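2-phospho-L-lactate guanylyltransferase (Methanosarcina mazei, PDB 2I5E) probably catalyses the GTP-dependent guanylylation of (2S)-2-phospholactate, with release of diphosphate, in the biosynthesis of coenzyme F420. Local coordinates at residues P103-E108 and S165-T170; V116-V119 and G125-A128; L34-V39 and Y59-M64. All coordinates share one frame; numbering follows the deposited sequence.

Contact 1. Residues P103-E108 and S165-T170; sequences PEHIKE and SFMAGT
His105 reaches from helix 103-109 into the bend of 165-170, where its imidazole meets Ser165, Met167 and Ala168. The methyl of Ala168 lies over one ring face, with CB 4.3 Å from His105 CG. Ser165 and Met167 approach obliquely instead: Ser165 OG is 3.4 Å from His105 CE1, and Met167 CB is 3.5 Å from His105 NE2. These are packing contacts. With CG anti to its carbonyl carbon (chi1 -61°), His105 carries the ring out toward the loop, and ND1 makes a weak hydrogen bond to Tyr163 OH. Met167, a selenomethionine, offers CB while its bent chain leads the selenium away. The serine hydroxyl has stronger partners than the ring: it accepts from Ala168 N at 3.1 Å in a nearly straight bond (172°) and is hydrogen-bonded to Asp164 of the second subunit, whose carboxylate also takes Met167 N. Replacing His105 with an alanine would probably open a gap above the Ala168 methyl and leave Tyr163 without its imidazole partner. The Ser165 OG bond to the backbone three residues on is an ST motif, here folding a loop at the subunit boundary of the homodimer against a short helix.

Contact 2. Residues V116-V119 and G125-A128; sequences VCIV and GTNA
Val119 faces both Asn127 and Ala128 in a classic beta bulge, buried in the hairpin that strands 116-120 and 126-131 form within the mixed central sheet. Two backbone hydrogen bonds define it. Val119 N donates to Ala128 O at 3.1 Å, and Asn127 N donates to Val119 O at 2.7 Å, both with N-H...O angles of 168°. Val119 O also receives a CA-H...O contact from Thr126 CA at 3.6 Å, adding a weaker approach to the shorter bond from Asn127. Asn127 takes the first bulge position, and its near-helical backbone turns the chain a corner before Ala128 resumes the antiparallel pairing.

Val119 and Ala128 project to the same face of the sheet. Val119 CG2, placed anti to the carbonyl carbon, presses on Ala128 CB at 3.4 Å, tighter than ordinary van der Waals contact. Elsewhere, Ile118 and Thr126 cross at about a right angle and meet through methyl groups, CD1 of Ile118 lying 4.1 Å from CG2 of Thr126. The other branch of the threonine, OG1, is hydrogen-bonded to Ser145 and His149.

Among its neighbours, the hairpin has helix 145-154 packed on Ile118 and Ile109 of helix 103-109 on Cys117 and Val119. Strand 160-162 flanks 116-120 on the side away from 126-131, with Val116 and Ile118 both sharing backbone hydrogen bonds with Glu161.

Contact 3. Residues L34-V39 and Y59-M64; sequences LMLNQV and YGLEEM
The helix of the first beta-alpha-beta unit, 25-45, which links the adjacent parallel strands 5-9 and 50-55, meets the loop that follows the second of these strands through Leu36 with Leu61 and Asn37 with Met64. The leucines touch methyl to methyl, CD2 of Leu36 lying 3.8 Å from CD2 of Leu61, with their side chains crossing at about a right angle. Leu36 points to the loop from its helix, and with CG anti to the backbone N (chi1 -178°) its branch end reaches Leu61. Beside this apolar contact, Asn37 and Met64, a selenomethionine, slide past each other in opposite directions. The bends in the Met64 chain bring CE to 4.2 Å from Asn37 OD1, a loose contact of a methyl with an amide oxygen.

The loop has its own internal tie: Gly60 N donates to Glu62 OE2 at 3.1 Å, meeting the carboxylate from above its plane. The backbone of Gly60 has a positive phi at which a CB would be jammed against the carbonyl oxygen of Tyr59. Behind the loop, Leu61 and Met64 both pack on Ile53 of strand 50-55 and Val69 of strand 68-71, so the same two side chains touch both the helix and the two strands at this end of the sheet.

Contact 2 is the core element, fully buried and built on backbone hydrogen bonds between strands, whereas contacts 1 and 3 are partly buried and join a helix to a loop through side-chain packing. Contacts 1 and 2 adjoin, their centres about 10 Å apart, and share a probable hydrogen bond from Asn127 ND2 to Ala168 O, so a residue of the bulge is tied to the loop that packs on His105. Contact 3 stands apart, its centre about 20 Å from that of contact 1, at the parallel end of the sheet. Its pairing is mainly apolar, while the loop of contact 1 has polar bonds that reach the second subunit.

Contact 1. Residues P103-E108 and S165-T170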
loop_
_atom_site.group_PDB
_atom_site.type_symbol
_atom_site.label_atom_id
_atom_site.label_comp_id
_atom_site.label_asym_id
_atom_site.label_seq_id
_atom_site.Cartn_x
_atom_site.Cartn_y
_atom_site.Cartn_z
ATOM N N PRO A 103 1.523 0.718 16.926
ATOM C CA PRO A 103 0.529 1.256 17.827
ATOM C C PRO A 103 -0.016 2.592 17.368
ATOM O O PRO A 103 -1.143 2.884 17.644
ATOM C CB PRO A 103 1.324 1.415 19.137
ATOM C CG PRO A 103 2.393 0.318 19.071
ATOM C CD PRO A 103 2.792 0.338 17.629
ATOM N N GLU A 104 0.790 3.406 16.694
ATOM C CA GLU A 104 0.353 4.698 16.181
ATOM C C GLU A 104 -0.734 4.492 15.171
ATOM O O GLU A 104 -1.696 5.270 15.147
ATOM C CB GLU A 104 1.515 5.539 15.616
ATOM C CG GLU A 104 1.122 7.066 15.319
ATOM C CD GLU A 104 2.296 7.997 14.702
ATOM O OE1 GLU A 104 2.442 9.205 15.125
ATOM O OE2 GLU A 104 3.072 7.546 13.809
ATOM N N HIS A 105 -0.618 3.440 14.303
ATOM C CA HIS A 105 -1.753 3.187 13.325
ATOM C C HIS A 105 -2.953 2.826 14.158
ATOM O O HIS A 105 -3.998 3.346 13.928
ATOM C CB HIS A 105 -1.474 2.005 12.430
ATOM C CG HIS A 105 -0.273 2.169 11.594
ATOM N ND1 HIS A 105 -0.070 3.294 10.810
ATOM C CD2 HIS A 105 0.801 1.389 11.404
ATOM C CE1 HIS A 105 1.050 3.164 10.116
ATOM N NE2 HIS A 105 1.623 2.040 10.512
ATOM N N ILE A 106 -2.837 1.905 15.131
ATOM C CA ILE A 106 -4.064 1.526 15.844
ATOM C C ILE A 106 -4.730 2.749 16.655
ATOM O O ILE A 106 -5.972 2.953 16.668
ATOM C CB ILE A 106 -4.029 0.070 16.586
ATOM C CG1 ILE A 106 -4.366 0.133 18.019
ATOM C CG2 ILE A 106 -2.892 -0.988 16.223
ATOM C CD1 ILE A 106 -5.385 -0.814 18.242
ATOM N N LYS A 107 -3.872 3.591 17.253
ATOM C CA LYS A 107 -4.366 4.834 17.929
ATOM C C LYS A 107 -5.163 5.631 16.939
ATOM O O LYS A 107 -6.283 5.972 17.255
ATOM C CB LYS A 107 -3.196 5.689 18.542
ATOM C CG LYS A 107 -2.569 5.029 19.813
ATOM C CD LYS A 107 -1.142 5.506 20.218
ATOM C CE LYS A 107 -0.943 7.046 20.367
ATOM N NZ LYS A 107 0.030 7.498 21.580
ATOM N N GLU A 108 -4.630 5.873 15.727
ATOM C CA GLU A 108 -5.370 6.698 14.733
ATOM C C GLU A 108 -6.601 6.052 14.199
ATOM O O GLU A 108 -7.634 6.714 14.021
ATOM C CB GLU A 108 -4.520 7.211 13.548
ATOM C CG GLU A 108 -3.187 7.791 13.944
ATOM C CD GLU A 108 -2.387 8.406 12.769
ATOM O OE1 GLU A 108 -1.372 9.077 13.044
ATOM O OE2 GLU A 108 -2.722 8.185 11.589
ATOM N N SER A 165 -2.920 3.951 4.684
ATOM C CA SER A 165 -1.640 3.652 5.238
ATOM C C SER A 165 -1.077 2.483 4.413
ATOM O O SER A 165 -1.681 1.433 4.389
ATOM C CB SER A 165 -1.856 3.077 6.659
ATOM O OG SER A 165 -0.620 2.636 7.154
ATOM N N PHE A 166 0.138 2.629 3.909
ATOM C CA PHE A 166 0.906 1.594 3.254
ATOM C C PHE A 166 1.206 0.463 4.281
ATOM O O PHE A 166 1.164 -0.719 3.930
ATOM C CB PHE A 166 2.229 2.226 2.705
ATOM C CG PHE A 166 3.054 1.331 1.760
ATOM C CD1 PHE A 166 3.101 1.579 0.417
ATOM C CD2 PHE A 166 3.797 0.263 2.244
ATOM C CE1 PHE A 166 3.917 0.790 -0.436
ATOM C CE2 PHE A 166 4.550 -0.566 1.416
ATOM C CZ PHE A 166 4.627 -0.302 0.096
HETATM N N MSE A 167 1.596 0.815 5.504
HETATM C CA MSE A 167 2.093 -0.193 6.438
HETATM C C MSE A 167 0.907 -1.026 6.958
HETATM O O MSE A 167 1.011 -2.238 7.017
HETATM C CB MSE A 167 2.797 0.443 7.611
HETATM C CG MSE A 167 4.061 1.266 7.256
HETATM SE SE MSE A 167 5.437 0.326 6.295
HETATM C CE MSE A 167 5.752 1.679 4.816
ATOM N N ALA A 168 -0.221 -0.387 7.305
ATOM C CA ALA A 168 -1.354 -1.135 7.841
ATOM C C ALA A 168 -2.080 -1.864 6.666
ATOM O O ALA A 168 -2.867 -2.792 6.852
ATOM C CB ALA A 168 -2.370 -0.149 8.589
ATOM N N GLY A 169 -1.817 -1.433 5.454
ATOM C CA GLY A 169 -2.364 -2.122 4.316
ATOM C C GLY A 169 -1.575 -3.248 3.686
ATOM O O GLY A 169 -2.070 -3.889 2.760
ATOM N N THR A 170 -0.369 -3.519 4.201
ATOM C CA THR A 170 0.472 -4.681 3.794
ATOM C C THR A 170 0.153 -5.870 4.666
ATOM O O THR A 170 0.689 -6.048 5.786
ATOM C CB THR A 170 1.929 -4.268 3.905
ATOM O OG1 THR A 170 2.074 -3.077 3.131
ATOM C CG2 THR A 170 2.918 -5.294 3.351
#

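Contact 2. Residues V116-V119 and G125-A128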
loop_
_atom_site.group_PDB
_atom_site.type_symbol
_atom_site.label_atom_id
_atom_site.label_comp_id
_atom_site.label_asym_id
_atom_site.label_seq_id
_atom_site.Cartn_x
_atom_site.Cartn_y
_atom_site.Cartn_z
ATOM N N VAL A 116 -17.446 4.397 11.047
ATOM C CA VAL A 116 -16.536 3.235 10.821
ATOM C C VAL A 116 -15.210 3.642 10.267
ATOM O O VAL A 116 -15.102 4.676 9.593
ATOM C CB VAL A 116 -17.226 1.943 10.241
ATOM C CG1 VAL A 116 -18.767 2.079 10.030
ATOM C CG2 VAL A 116 -16.429 1.196 9.097
ATOM N N CYS A 117 -14.131 2.989 10.703
ATOM C CA CYS A 117 -12.883 3.233 9.972
ATOM C C CYS A 117 -12.446 1.948 9.346
ATOM O O CYS A 117 -12.455 0.861 9.964
ATOM C CB CYS A 117 -11.805 3.800 10.844
ATOM S SG CYS A 117 -10.294 4.205 10.000
ATOM N N ILE A 118 -12.093 2.075 8.070
ATOM C CA ILE A 118 -11.634 0.950 7.353
ATOM C C ILE A 118 -10.280 1.085 6.637
ATOM O O ILE A 118 -10.010 2.106 5.933
ATOM C CB ILE A 118 -12.742 0.393 6.554
ATOM C CG1 ILE A 118 -12.226 -0.531 5.463
ATOM C CG2 ILE A 118 -13.679 1.475 6.066
ATOM C CD1 ILE A 118 -13.317 -1.168 4.815
ATOM N N VAL A 119 -9.436 0.091 6.915
ATOM C CA VAL A 119 -8.128 -0.148 6.319
ATOM C C VAL A 119 -8.123 -1.240 5.213
ATOM O O VAL A 119 -8.379 -2.443 5.501
ATOM C CB VAL A 119 -7.138 -0.616 7.427
ATOM C CG1 VAL A 119 -5.686 -0.529 6.951
ATOM C CG2 VAL A 119 -7.382 0.257 8.661
ATOM N N GLY A 125 -9.257 -6.589 -0.130
ATOM C CA GLY A 125 -9.525 -7.154 1.216
ATOM C C GLY A 125 -9.701 -6.052 2.256
ATOM O O GLY A 125 -9.593 -4.894 1.890
ATOM N N THR A 126 -9.884 -6.424 3.547
ATOM C CA THR A 126 -10.122 -5.470 4.667
ATOM C C THR A 126 -9.168 -5.934 5.720
ATOM O O THR A 126 -9.205 -7.092 6.110
ATOM C CB THR A 126 -11.528 -5.638 5.187
ATOM O OG1 THR A 126 -12.476 -5.349 4.132
ATOM C CG2 THR A 126 -11.819 -4.678 6.354
ATOM N N ASN A 127 -8.249 -5.077 6.111
ATOM C CA ASN A 127 -7.194 -5.475 7.047
ATOM C C ASN A 127 -7.531 -5.109 8.498
ATOM O O ASN A 127 -7.082 -5.780 9.414
ATOM C CB ASN A 127 -5.826 -4.844 6.632
ATOM C CG ASN A 127 -5.109 -5.691 5.549
ATOM O OD1 ASN A 127 -5.535 -6.808 5.233
ATOM N ND2 ASN A 127 -4.046 -5.175 5.012
ATOM N N ALA A 128 -8.361 -4.067 8.696
ATOM C CA ALA A 128 -8.717 -3.606 10.023
ATOM C C ALA A 128 -10.048 -2.894 9.814
ATOM O O ALA A 128 -10.276 -2.271 8.793
ATOM C CB ALA A 128 -7.596 -2.578 10.550
#

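Contact 3. Residues L34-V39 and Y59-M64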
loop_
_atom_site.group_PDB
_atom_site.type_symbol
_atom_site.label_atom_id
_atom_site.label_comp_id
_atom_site.label_asym_id
_atom_site.label_seq_id
_atom_site.Cartn_x
_atom_site.Cartn_y
_atom_site.Cartn_z
ATOM N N LEU A 34 4.291 -15.955 14.911
ATOM C CA LEU A 34 5.112 -14.695 15.160
ATOM C C LEU A 34 4.328 -13.428 14.767
ATOM O O LEU A 34 4.377 -12.425 15.471
ATOM C CB LEU A 34 6.488 -14.737 14.454
ATOM C CG LEU A 34 7.364 -15.917 14.784
ATOM C CD1 LEU A 34 8.614 -15.916 13.945
ATOM C CD2 LEU A 34 7.691 -15.943 16.284
HETATM N N MSE A 35 3.615 -13.477 13.641
HETATM C CA MSE A 35 2.820 -12.309 13.205
HETATM C C MSE A 35 1.730 -12.009 14.178
HETATM O O MSE A 35 1.555 -10.854 14.518
HETATM C CB MSE A 35 2.273 -12.478 11.806
HETATM C CG MSE A 35 3.372 -12.286 10.765
HETATM SE SE MSE A 35 2.642 -12.107 8.997
HETATM C CE MSE A 35 1.836 -13.889 8.625
ATOM N N LEU A 36 1.028 -13.038 14.682
ATOM C CA LEU A 36 -0.031 -12.833 15.704
ATOM C C LEU A 36 0.463 -12.042 16.886
ATOM O O LEU A 36 -0.212 -11.102 17.388
ATOM C CB LEU A 36 -0.574 -14.193 16.225
ATOM C CG LEU A 36 -1.713 -14.192 17.261
ATOM C CD1 LEU A 36 -3.042 -13.582 16.687
ATOM C CD2 LEU A 36 -1.960 -15.626 17.947
ATOM N N ASN A 37 1.592 -12.523 17.422
ATOM C CA ASN A 37 2.188 -11.950 18.608
ATOM C C ASN A 37 2.548 -10.495 18.468
ATOM O O ASN A 37 2.492 -9.761 19.445
ATOM C CB ASN A 37 3.416 -12.771 19.054
ATOM C CG ASN A 37 3.003 -14.038 19.693
ATOM O OD1 ASN A 37 1.942 -14.100 20.302
ATOM N ND2 ASN A 37 3.780 -15.074 19.521
ATOM N N GLN A 38 3.039 -10.118 17.296
ATOM C CA GLN A 38 3.366 -8.739 16.994
ATOM C C GLN A 38 2.099 -7.831 16.916
ATOM O O GLN A 38 2.090 -6.695 17.421
ATOM C CB GLN A 38 4.118 -8.692 15.668
ATOM C CG GLN A 38 5.592 -9.257 15.693
ATOM C CD GLN A 38 6.431 -8.555 14.686
ATOM O OE1 GLN A 38 6.680 -9.049 13.576
ATOM N NE2 GLN A 38 6.815 -7.335 15.028
ATOM N N VAL A 39 1.041 -8.331 16.265
ATOM C CA VAL A 39 -0.304 -7.636 16.328
ATOM C C VAL A 39 -0.857 -7.438 17.727
ATOM O O VAL A 39 -1.278 -6.308 18.021
ATOM C CB VAL A 39 -1.365 -8.319 15.446
ATOM C CG1 VAL A 39 -2.701 -7.601 15.507
ATOM C CG2 VAL A 39 -0.802 -8.477 14.045
ATOM N N TYR A 59 -5.422 -24.835 19.399
ATOM C CA TYR A 59 -4.170 -25.134 18.764
ATOM C C TYR A 59 -3.349 -23.860 18.519
ATOM O O TYR A 59 -3.748 -22.971 17.737
ATOM C CB TYR A 59 -4.454 -25.848 17.418
ATOM C CG TYR A 59 -3.188 -26.226 16.694
ATOM C CD1 TYR A 59 -2.400 -27.270 17.139
ATOM C CD2 TYR A 59 -2.764 -25.520 15.571
ATOM C CE1 TYR A 59 -1.209 -27.612 16.495
ATOM C CE2 TYR A 59 -1.572 -25.864 14.920
ATOM C CZ TYR A 59 -0.810 -26.915 15.387
ATOM O OH TYR A 59 0.349 -27.289 14.745
ATOM N N GLY A 60 -2.218 -23.763 19.208
ATOM C CA GLY A 60 -1.272 -22.648 19.002
ATOM C C GLY A 60 -1.560 -21.564 20.007
ATOM O O GLY A 60 -0.881 -20.544 20.073
ATOM N N LEU A 61 -2.601 -21.800 20.799
ATOM C CA LEU A 61 -3.061 -20.811 21.760
ATOM C C LEU A 61 -3.094 -21.412 23.180
ATOM O O LEU A 61 -3.602 -20.780 24.156
ATOM C CB LEU A 61 -4.442 -20.322 21.323
ATOM C CG LEU A 61 -4.470 -19.568 19.992
ATOM C CD1 LEU A 61 -5.865 -19.498 19.546
ATOM C CD2 LEU A 61 -3.831 -18.207 20.097
ATOM N N GLU A 62 -2.531 -22.629 23.282
ATOM C CA GLU A 62 -2.570 -23.447 24.534
ATOM C C GLU A 62 -2.036 -22.644 25.731
ATOM O O GLU A 62 -2.630 -22.674 26.803
ATOM C CB GLU A 62 -1.816 -24.775 24.355
ATOM C CG GLU A 62 -2.331 -25.680 23.204
ATOM C CD GLU A 62 -1.561 -25.480 21.879
ATOM O OE1 GLU A 62 -0.705 -24.556 21.759
ATOM O OE2 GLU A 62 -1.819 -26.268 20.923
ATOM N N GLU A 63 -0.912 -21.954 25.518
ATOM C CA GLU A 63 -0.351 -20.944 26.436
ATOM C C GLU A 63 -0.569 -19.616 25.755
ATOM O O GLU A 63 -0.190 -19.444 24.576
ATOM C CB GLU A 63 1.163 -21.090 26.585
ATOM C CG GLU A 63 1.711 -22.463 26.249
ATOM C CD GLU A 63 3.045 -22.769 26.939
ATOM O OE1 GLU A 63 3.133 -22.686 28.198
ATOM O OE2 GLU A 63 3.992 -23.125 26.193
HETATM N N MSE A 64 -1.172 -18.675 26.455
HETATM C CA MSE A 64 -1.589 -17.430 25.805
HETATM C C MSE A 64 -2.226 -16.593 26.846
HETATM O O MSE A 64 -3.346 -16.861 27.259
HETATM C CB MSE A 64 -2.584 -17.641 24.637
HETATM C CG MSE A 64 -3.192 -16.314 24.065
HETATM SE SE MSE A 64 -2.014 -14.896 23.288
HETATM C CE MSE A 64 -0.125 -15.346 23.695
#